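Local coordinates for DR hemagglutinin structural subunit (Escherichia coli, PDB 1UT1), which forms the structural adhesin subunit of Dr fimbriae, binding the Dr blood group antigen and mediating adherence of uropathogenic bacteria to the upper urinary tract, at residues Leu44-Ile50 and Ile123-Gln129. The protein carries 3 engineered substitutions. Coordinates in Å, arbitrary orientation, origin at the centre of the assembly. Residues are numbered along the deposited sequence.
Sequences LTDAAPI and IYVDGQQ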
loop_
_atom_site.group_PDB
_atom_site.type_symbol
_atom_site.label_atom_id
_atom_site.label_comp_id
_atom_site.label_asym_id
_atom_site.label_seq_id
_atom_site.Cartn_x
_atom_site.Cartn_y
_atom_site.Cartn_z
ATOM N N LEU A 44 22.642 3.672 -12.635
ATOM C CA LEU A 44 22.806 2.327 -12.142
ATOM C C LEU A 44 24.227 1.829 -12.360
ATOM O O LEU A 44 24.441 0.779 -12.935
ATOM C CB LEU A 44 21.768 1.377 -12.744
ATOM C CG LEU A 44 20.309 1.835 -12.493
ATOM C CD1 LEU A 44 19.350 0.879 -13.245
ATOM C CD2 LEU A 44 20.015 1.817 -10.997
ATOM N N THR A 45 25.183 2.604 -11.852
ATOM C CA THR A 45 26.597 2.265 -11.966
ATOM C C THR A 45 27.008 1.273 -10.870
ATOM O O THR A 45 26.233 0.967 -9.951
ATOM C CB THR A 45 27.457 3.524 -11.901
ATOM O OG1 THR A 45 27.260 4.173 -10.636
ATOM C CG2 THR A 45 27.065 4.485 -13.034
ATOM N N ASP A 46 28.188 0.677 -11.028
ATOM C CA ASP A 46 28.631 -0.354 -10.094
ATOM C C ASP A 46 28.711 0.200 -8.665
ATOM O O ASP A 46 29.278 1.287 -8.432
ATOM C CB ASP A 46 29.982 -0.904 -10.516
ATOM C CG ASP A 46 30.405 -2.121 -9.699
ATOM O OD1 ASP A 46 31.626 -2.429 -9.697
ATOM O OD2 ASP A 46 29.536 -2.808 -9.128
ATOM N N ALA A 47 28.096 -0.530 -7.739
ATOM C CA ALA A 47 28.007 -0.140 -6.321
ATOM C C ALA A 47 27.102 1.058 -6.001
ATOM O O ALA A 47 27.114 1.571 -4.861
ATOM C CB ALA A 47 29.427 0.031 -5.693
ATOM N N ALA A 48 26.323 1.535 -6.980
ATOM C CA ALA A 48 25.433 2.653 -6.706
ATOM C C ALA A 48 24.462 2.213 -5.623
ATOM O O ALA A 48 23.947 1.093 -5.656
ATOM C CB ALA A 48 24.695 3.066 -7.920
ATOM N N PRO A 49 24.208 3.085 -4.656
ATOM C CA PRO A 49 23.342 2.693 -3.546
ATOM C C PRO A 49 21.888 2.718 -3.962
ATOM O O PRO A 49 21.439 3.623 -4.644
ATOM C CB PRO A 49 23.618 3.778 -2.494
ATOM C CG PRO A 49 23.971 5.014 -3.340
ATOM C CD PRO A 49 24.607 4.516 -4.593
ATOM N N ILE A 50 21.182 1.658 -3.619
ATOM C CA ILE A 50 19.731 1.597 -3.841
ATOM C C ILE A 50 19.039 2.135 -2.599
ATOM O O ILE A 50 18.202 3.027 -2.701
ATOM C CB ILE A 50 19.257 0.188 -4.177
ATOM C CG1 ILE A 50 19.920 -0.306 -5.474
ATOM C CG2 ILE A 50 17.712 0.171 -4.360
ATOM C CD1 ILE A 50 19.495 0.456 -6.703
ATOM N N ILE A 123 21.949 -1.801 0.387
ATOM C CA ILE A 123 21.647 -2.555 -0.833
ATOM C C ILE A 123 22.319 -1.741 -1.963
ATOM O O ILE A 123 22.048 -0.529 -2.090
ATOM C CB ILE A 123 20.140 -2.554 -1.107
ATOM C CG1 ILE A 123 19.348 -3.119 0.098
ATOM C CG2 ILE A 123 19.837 -3.362 -2.391
ATOM C CD1 ILE A 123 19.783 -4.534 0.540
ATOM N N TYR A 124 23.183 -2.386 -2.764
ATOM C CA TYR A 124 23.944 -1.664 -3.800
ATOM C C TYR A 124 23.854 -2.382 -5.122
ATOM O O TYR A 124 23.843 -3.611 -5.179
ATOM C CB TYR A 124 25.439 -1.615 -3.398
ATOM C CG TYR A 124 25.674 -1.072 -2.010
ATOM C CD1 TYR A 124 25.814 0.308 -1.799
ATOM C CD2 TYR A 124 25.599 -1.907 -0.899
ATOM C CE1 TYR A 124 26.025 0.816 -0.514
ATOM C CE2 TYR A 124 25.812 -1.406 0.412
ATOM C CZ TYR A 124 26.019 -0.033 0.579
ATOM O OH TYR A 124 26.157 0.485 1.865
ATOM N N VAL A 125 23.928 -1.623 -6.202
ATOM C CA VAL A 125 23.944 -2.238 -7.538
ATOM C C VAL A 125 25.208 -3.109 -7.665
ATOM O O VAL A 125 26.300 -2.684 -7.323
ATOM C CB VAL A 125 23.917 -1.131 -8.634
ATOM C CG1 VAL A 125 24.145 -1.731 -10.034
ATOM C CG2 VAL A 125 22.567 -0.379 -8.584
ATOM N N ASP A 126 25.046 -4.350 -8.110
ATOM C CA ASP A 126 26.199 -5.259 -8.264
ATOM C C ASP A 126 26.573 -5.362 -9.759
ATOM O O ASP A 126 25.945 -6.109 -10.495
ATOM C CB ASP A 126 25.850 -6.664 -7.740
ATOM C CG ASP A 126 27.036 -7.645 -7.848
ATOM O OD1 ASP A 126 28.195 -7.195 -8.079
ATOM O OD2 ASP A 126 26.789 -8.862 -7.827
ATOM N N GLY A 127 27.585 -4.611 -10.173
ATOM C CA GLY A 127 28.010 -4.572 -11.582
ATOM C C GLY A 127 27.173 -3.494 -12.274
ATOM O O GLY A 127 25.978 -3.353 -11.978
ATOM N N GLN A 128 27.810 -2.681 -13.126
ATOM C CA GLN A 128 27.092 -1.604 -13.806
ATOM C C GLN A 128 25.927 -2.202 -14.574
ATOM O O GLN A 128 26.070 -3.238 -15.265
ATOM C CB GLN A 128 28.028 -0.755 -14.707
ATOM C CG GLN A 128 28.425 -1.407 -16.010
ATOM C CD GLN A 128 27.363 -1.208 -17.101
ATOM O OE1 GLN A 128 26.409 -0.458 -16.913
ATOM N NE2 GLN A 128 27.528 -1.899 -18.247
ATOM N N GLN A 129 24.740 -1.626 -14.372
ATOM C CA GLN A 129 23.534 -2.134 -15.043
ATOM C C GLN A 129 22.768 -0.989 -15.692
ATOM O O GLN A 129 21.553 -0.820 -15.499
ATOM C CB GLN A 129 22.676 -2.960 -14.067
ATOM C CG GLN A 129 23.304 -4.322 -13.754
ATOM C CD GLN A 129 22.678 -5.004 -12.540
ATOM O OE1 GLN A 129 21.639 -5.637 -12.648
ATOM N NE2 GLN A 129 23.327 -4.891 -11.384
#
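Val125 sets its branched side chain against Leu44, Ala48 and Ile50, its CG2 lying 3.7 Å from Ile50 CD1 and 4.1 Å from both Leu44 CD2 and Ala48 CB. This apolar cluster of the immunoglobulin-like fimbrial subunit sits where strand 49-58 begins and its antiparallel neighbour 118-125 ends, the chains staying hydrogen-bonded as loops; segment 44-50 belongs to the predicted receptor-binding region. Leu44 and Ile50 carry the cluster on to Leu22 of strand 16-25. Pro49 and Tyr124 form a non-hydrogen-bonded pair, where proline's missing amide hydrogen costs no bond to the facing strand; the Pro49 ring meets the tyrosine at CB to CD1, 4.2 Å, while Arg95 makes a cation-pi contact with the same aromatic ring. Main-chain hydrogen bonds lie on either side of the pair: Ile50 N to Ile123 O and Val125 N to Ala48 O, each 2.8 Å. Beyond them Thr45-Ala48 folds as a type II turn, closed by Ala48 N to Thr45 O at 3.0 Å. Ala47, at the third position often taken by glycine, is small enough to accept phi of 70°, and its N donates a hydrogen bond to Val125 O at 2.8 Å. Gly127 has phi near +88°, easily adopted without a side chain. Asp46, exposed on the turn, supplies a carboxylate acceptor: Gly127 N donates to Asp46 OD2 at 2.9 Å, and further along Gln129 N donates to Leu44 O at 2.8 Å.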